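Local coordinates for protein xylosidase (Xanthomonas axonopodis pv. citri, PDB 6XN2) that probably hydrolyses xylan-derived oligosaccharides as a family 43 glycoside hydrolase, holding beta-D-xylopyranose in a pocket at the centre of its fold, at residues P111-A123 and E159-V173. Numbering follows the deposited sequence.
Sequences PWAQRQMWAPDAA and EPQPIAGTYSIDPAV. With XYP (beta-D-xylopyranose), chain E.
Asp121, on the innermost strand of one sheet, accepts the backbone N-H of Val173 from the innermost strand of the next, with OD2 2.8 Å from Val173 N. The bond is fairly straight (159°) and reaches OD2 on its anti side, 26° out of the carboxylate plane. With CG anti to the backbone N (chi1 -161°), the carboxylate spans the gap between the strands, while OD1 is bound by His54. Waters complete the seam: one bridges Asp121 OD2 to Val173 O, and two others link backbone carbonyls of the two segments, Ala119 O to Pro171 O and Ala122 O to Val173 O. Beside them Ala123 CB packs against Val173 CG1 at 3.6 Å. This junction between neighbouring sheets is consistent with adjacent blades of the five-bladed beta-propeller of family 43.

At the sugar-binding end, one face of Trp118 lies against C4 of the xylose, offset toward the ring rim, and Ile169 CD1 meets the indole edge in its plane. Asp170 accepts hydrogen bonds from two of the sugar hydroxyls, O3 at OD1 (2.8 Å) and O2 at OD2 (2.9 Å), while Ala119 N donates to the same O3 over 3.3 Å.

All these residues are buried, whereas at the outer end Pro111 and Pro160 are exposed and Trp112 and Pro162 partly so. Even there Pro162 lies close on one indole face, its CD 3.6 Å from the centroid of the Trp112 five-membered ring in a CH-pi contact, with Ala113 CB on the opposite face. A water accepts from Trp112 NE1 and donates to Glu159 O.

The chemistry is thus mainly proline-indole packing at the outer end and combines directed polar bonds with apolar contacts at the inner end, where both segments together fix xylose O3 between a backbone donor and a carboxylate acceptor.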
loop_
_atom_site.group_PDB
_atom_site.type_symbol
_atom_site.label_atom_id
_atom_site.label_comp_id
_atom_site.label_asym_id
_atom_site.label_seq_id
_atom_site.Cartn_x
_atom_site.Cartn_y
_atom_site.Cartn_z
ATOM N N PRO A 111 9.724 -9.262 18.237
ATOM C CA PRO A 111 10.474 -8.752 19.368
ATOM C C PRO A 111 10.866 -7.278 19.297
ATOM O O PRO A 111 10.882 -6.654 20.296
ATOM C CB PRO A 111 11.741 -9.599 19.363
ATOM C CG PRO A 111 11.359 -10.823 18.619
ATOM C CD PRO A 111 10.405 -10.343 17.560
ATOM N N TRP A 112 11.152 -6.788 18.105
ATOM C CA TRP A 112 11.606 -5.408 17.969
ATOM C C TRP A 112 10.453 -4.402 17.975
ATOM O O TRP A 112 10.672 -3.209 18.158
ATOM C CB TRP A 112 12.435 -5.238 16.685
ATOM C CG TRP A 112 11.667 -5.449 15.407
ATOM C CD1 TRP A 112 11.564 -6.611 14.693
ATOM C CD2 TRP A 112 10.903 -4.470 14.690
ATOM N NE1 TRP A 112 10.781 -6.416 13.578
ATOM C CE2 TRP A 112 10.360 -5.112 13.557
ATOM C CE3 TRP A 112 10.620 -3.115 14.900
ATOM C CZ2 TRP A 112 9.554 -4.443 12.637
ATOM C CZ3 TRP A 112 9.814 -2.452 13.986
ATOM C CH2 TRP A 112 9.292 -3.114 12.872
ATOM N N ALA A 113 9.229 -4.882 17.780
ATOM C CA ALA A 113 8.083 -3.985 17.639
ATOM C C ALA A 113 7.224 -3.936 18.889
ATOM O O ALA A 113 7.021 -4.952 19.552
ATOM C CB ALA A 113 7.231 -4.406 16.452
ATOM N N GLN A 114 6.699 -2.753 19.199
ATOM C CA GLN A 114 5.787 -2.611 20.331
ATOM C C GLN A 114 4.326 -2.587 19.886
ATOM O O GLN A 114 3.466 -3.226 20.496
ATOM C CB GLN A 114 6.098 -1.340 21.131
ATOM C CG GLN A 114 5.300 -1.235 22.427
ATOM C CD GLN A 114 5.075 0.202 22.881
ATOM O OE1 GLN A 114 5.980 1.040 22.828
ATOM N NE2 GLN A 114 3.857 0.493 23.327
ATOM N N ARG A 115 4.043 -1.849 18.819
ATOM C CA ARG A 115 2.658 -1.607 18.441
ATOM C C ARG A 115 2.498 -1.180 16.985
ATOM O O ARG A 115 3.479 -1.016 16.258
ATOM C CB ARG A 115 2.057 -0.535 19.355
ATOM C CG ARG A 115 2.759 0.807 19.232
ATOM C CD ARG A 115 2.383 1.763 20.350
ATOM N NE ARG A 115 2.813 3.121 20.034
ATOM C CZ ARG A 115 1.990 4.093 19.648
ATOM N NH1 ARG A 115 0.686 3.859 19.549
ATOM N NH2 ARG A 115 2.467 5.303 19.374
ATOM N N GLN A 116 1.238 -1.008 16.590
ATOM C CA GLN A 116 0.852 -0.471 15.289
ATOM C C GLN A 116 1.412 -1.274 14.118
ATOM O O GLN A 116 2.341 -0.854 13.419
ATOM C CB GLN A 116 1.262 0.999 15.194
ATOM C CG GLN A 116 0.486 1.865 16.179
ATOM C CD GLN A 116 0.763 3.341 16.018
ATOM O OE1 GLN A 116 1.910 3.778 16.069
ATOM N NE2 GLN A 116 -0.293 4.121 15.825
ATOM N N MET A 117 0.816 -2.443 13.922
ATOM C CA MET A 117 1.110 -3.289 12.780
ATOM C C MET A 117 0.318 -2.775 11.585
ATOM O O MET A 117 -0.863 -3.097 11.427
ATOM C CB MET A 117 0.761 -4.737 13.102
ATOM C CG MET A 117 1.511 -5.279 14.315
ATOM S SD MET A 117 3.140 -5.892 13.832
ATOM C CE MET A 117 2.756 -7.596 13.440
ATOM N N TRP A 118 0.951 -1.931 10.784
ATOM C CA TRP A 118 0.319 -1.257 9.664
ATOM C C TRP A 118 0.410 -1.954 8.312
ATOM O O TRP A 118 0.825 -3.052 8.245
ATOM C CB TRP A 118 0.787 0.194 9.623
ATOM C CG TRP A 118 0.212 1.042 10.743
ATOM C CD1 TRP A 118 -0.488 0.619 11.791
ATOM C CD2 TRP A 118 0.295 2.457 10.874
ATOM N NE1 TRP A 118 -0.857 1.665 12.576
ATOM C CE2 TRP A 118 -0.391 2.809 12.028
ATOM C CE3 TRP A 118 0.866 3.462 10.112
ATOM C CZ2 TRP A 118 -0.515 4.110 12.438
ATOM C CZ3 TRP A 118 0.746 4.740 10.527
ATOM C CH2 TRP A 118 0.068 5.057 11.671
ATOM N N ALA A 119 -0.012 -1.282 7.259
ATOM C CA ALA A 119 -0.060 -1.799 5.905
ATOM C C ALA A 119 1.048 -2.733 5.433
ATOM O O ALA A 119 2.080 -2.297 5.130
ATOM C CB ALA A 119 -0.189 -0.656 4.950
ATOM N N PRO A 120 0.751 -4.015 5.276
ATOM C CA PRO A 120 1.785 -4.953 4.880
ATOM C C PRO A 120 1.775 -5.378 3.434
ATOM O O PRO A 120 0.944 -4.982 2.686
ATOM C CB PRO A 120 1.421 -6.164 5.706
ATOM C CG PRO A 120 -0.043 -6.149 5.676
ATOM C CD PRO A 120 -0.464 -4.717 5.668
ATOM N N ASP A 121 2.734 -6.208 3.074
ATOM C CA ASP A 121 2.776 -6.762 1.727
ATOM C C ASP A 121 3.469 -8.112 1.783
ATOM O O ASP A 121 3.994 -8.507 2.826
ATOM C CB ASP A 121 3.494 -5.819 0.752
ATOM C CG ASP A 121 3.170 -6.129 -0.707
ATOM O OD1 ASP A 121 2.279 -6.973 -0.951
ATOM O OD2 ASP A 121 3.800 -5.533 -1.605
ATOM N N ALA A 122 3.472 -8.828 0.670
ATOM C CA ALA A 122 4.083 -10.143 0.649
ATOM C C ALA A 122 4.867 -10.357 -0.630
ATOM O O ALA A 122 4.653 -9.662 -1.625
ATOM C CB ALA A 122 3.022 -11.221 0.813
ATOM N N ALA A 123 5.785 -11.316 -0.582
ATOM C CA ALA A 123 6.567 -11.716 -1.740
ATOM C C ALA A 123 6.916 -13.192 -1.636
ATOM O O ALA A 123 6.889 -13.770 -0.548
ATOM C CB ALA A 123 7.839 -10.877 -1.856
ATOM N N GLU A 159 11.276 -12.014 11.941
ATOM C CA GLU A 159 12.657 -11.849 12.294
ATOM C C GLU A 159 12.723 -11.026 13.573
ATOM O O GLU A 159 11.904 -10.196 13.815
ATOM C CB GLU A 159 13.420 -11.145 11.194
ATOM C CG GLU A 159 13.572 -11.949 9.929
ATOM C CD GLU A 159 14.520 -13.117 10.071
ATOM O OE1 GLU A 159 15.514 -12.970 10.750
ATOM O OE2 GLU A 159 14.262 -14.180 9.489
ATOM N N PRO A 160 13.730 -11.279 14.399
ATOM C CA PRO A 160 13.930 -10.589 15.657
ATOM C C PRO A 160 14.174 -9.099 15.524
ATOM O O PRO A 160 13.839 -8.389 16.406
ATOM C CB PRO A 160 15.173 -11.250 16.201
ATOM C CG PRO A 160 15.808 -11.884 15.057
ATOM C CD PRO A 160 14.719 -12.333 14.206
ATOM N N GLN A 161 14.784 -8.672 14.438
ATOM C CA GLN A 161 15.074 -7.257 14.196
ATOM C C GLN A 161 14.422 -6.800 12.894
ATOM O O GLN A 161 14.125 -7.635 12.032
ATOM C CB GLN A 161 16.585 -7.023 14.141
ATOM C CG GLN A 161 17.276 -7.142 15.479
ATOM C CD GLN A 161 18.756 -7.464 15.354
ATOM O OE1 GLN A 161 19.417 -7.111 14.366
ATOM N NE2 GLN A 161 19.285 -8.147 16.360
ATOM N N PRO A 162 14.239 -5.504 12.721
ATOM C CA PRO A 162 13.673 -5.012 11.482
ATOM C C PRO A 162 14.680 -4.986 10.345
ATOM O O PRO A 162 15.841 -5.167 10.547
ATOM C CB PRO A 162 13.246 -3.597 11.839
ATOM C CG PRO A 162 14.157 -3.193 12.888
ATOM C CD PRO A 162 14.430 -4.430 13.687
ATOM N N ILE A 163 14.226 -4.751 9.145
ATOM C CA ILE A 163 15.131 -4.714 8.036
ATOM C C ILE A 163 16.045 -3.507 8.120
ATOM O O ILE A 163 15.595 -2.415 8.238
ATOM C CB ILE A 163 14.389 -4.710 6.714
ATOM C CG1 ILE A 163 13.548 -5.968 6.607
ATOM C CG2 ILE A 163 15.359 -4.613 5.569
ATOM C CD1 ILE A 163 12.540 -5.971 5.503
ATOM N N ALA A 164 17.341 -3.726 8.068
ATOM C CA ALA A 164 18.249 -2.617 8.148
ATOM C C ALA A 164 18.115 -1.745 6.941
ATOM O O ALA A 164 18.047 -2.230 5.875
ATOM C CB ALA A 164 19.672 -3.100 8.284
ATOM N N GLY A 165 18.101 -0.456 7.151
ATOM C CA GLY A 165 17.977 0.476 6.075
ATOM C C GLY A 165 16.548 0.895 5.856
ATOM O O GLY A 165 16.281 1.679 5.005
ATOM N N THR A 166 15.645 0.326 6.636
ATOM C CA THR A 166 14.272 0.680 6.532
ATOM C C THR A 166 13.884 1.574 7.660
ATOM O O THR A 166 14.484 1.645 8.662
ATOM C CB THR A 166 13.317 -0.500 6.442
ATOM O OG1 THR A 166 13.276 -1.185 7.677
ATOM C CG2 THR A 166 13.732 -1.409 5.355
ATOM N N TYR A 167 12.874 2.327 7.349
ATOM C CA TYR A 167 12.255 3.326 8.174
ATOM C C TYR A 167 10.893 3.685 7.582
ATOM O O TYR A 167 10.530 3.067 6.581
ATOM C CB TYR A 167 13.141 4.541 8.259
ATOM C CG TYR A 167 13.619 5.059 6.955
ATOM C CD1 TYR A 167 14.746 4.582 6.385
ATOM C CD2 TYR A 167 12.979 6.061 6.331
ATOM C CE1 TYR A 167 15.199 5.050 5.209
ATOM C CE2 TYR A 167 13.434 6.549 5.159
ATOM C CZ TYR A 167 14.556 6.024 4.598
ATOM O OH TYR A 167 15.030 6.472 3.435
ATOM N N SER A 168 10.048 4.478 8.305
ATOM C CA SER A 168 8.735 4.878 7.824
ATOM C C SER A 168 7.861 3.623 7.623
ATOM O O SER A 168 8.081 2.588 8.272
ATOM C CB SER A 168 8.861 5.697 6.527
ATOM O OG SER A 168 7.657 6.389 6.226
ATOM N N ILE A 169 6.862 3.712 6.769
ATOM C CA ILE A 169 5.880 2.652 6.632
ATOM C C ILE A 169 5.525 2.188 5.236
ATOM O O ILE A 169 6.232 2.449 4.319
ATOM C CB ILE A 169 4.553 3.166 7.228
ATOM C CG1 ILE A 169 4.158 4.477 6.592
ATOM C CG2 ILE A 169 4.656 3.468 8.680
ATOM C CD1 ILE A 169 2.792 4.965 6.990
ATOM N N ASP A 170 4.459 1.387 5.150
ATOM C CA ASP A 170 3.826 1.031 3.879
ATOM C C ASP A 170 4.725 0.335 2.854
ATOM O O ASP A 170 4.867 0.812 1.721
ATOM C CB ASP A 170 3.218 2.291 3.259
ATOM C CG ASP A 170 2.035 2.801 4.049
ATOM O OD1 ASP A 170 1.725 2.183 5.100
ATOM O OD2 ASP A 170 1.410 3.801 3.626
ATOM N N PRO A 171 5.282 -0.799 3.204
ATOM C CA PRO A 171 6.114 -1.458 2.212
ATOM C C PRO A 171 5.347 -2.050 1.064
ATOM O O PRO A 171 4.238 -2.449 1.219
ATOM C CB PRO A 171 6.705 -2.613 2.987
ATOM C CG PRO A 171 5.701 -2.915 4.006
ATOM C CD PRO A 171 5.135 -1.602 4.404
ATOM N N ALA A 172 5.957 -2.028 -0.097
ATOM C CA ALA A 172 5.421 -2.739 -1.255
ATOM C C ALA A 172 6.574 -3.440 -1.952
ATOM O O ALA A 172 7.571 -2.804 -2.297
ATOM C CB ALA A 172 4.714 -1.784 -2.211
ATOM N N VAL A 173 6.450 -4.747 -2.151
ATOM C CA VAL A 173 7.535 -5.496 -2.778
ATOM C C VAL A 173 7.151 -5.945 -4.182
ATOM O O VAL A 173 6.230 -6.747 -4.366
ATOM C CB VAL A 173 7.940 -6.716 -1.951
ATOM C CG1 VAL A 173 8.988 -7.521 -2.694
ATOM C CG2 VAL A 173 8.467 -6.269 -0.603
HETATM O O1 XYP E . -1.781 6.249 7.513
HETATM C C1 XYP E . -2.347 4.989 7.236
HETATM C C2 XYP E . -1.233 4.045 6.836
HETATM C C3 XYP E . -1.640 2.608 6.914
HETATM C C4 XYP E . -2.321 2.323 8.236
HETATM C C5 XYP E . -3.472 3.269 8.413
HETATM O O2 XYP E . -0.775 4.269 5.510
HETATM O O3 XYP E . -0.413 1.947 6.819
HETATM O O4 XYP E . -2.834 1.029 8.238
HETATM O O5 XYP E . -3.022 4.594 8.403
HETATM O O HOH W 1 10.311 -8.865 11.983
HETATM O O HOH W 2 2.205 -1.365 2.574
HETATM O O HOH W 3 3.742 -5.503 -4.367
HETATM O O HOH W 4 5.894 -9.469 -4.175
#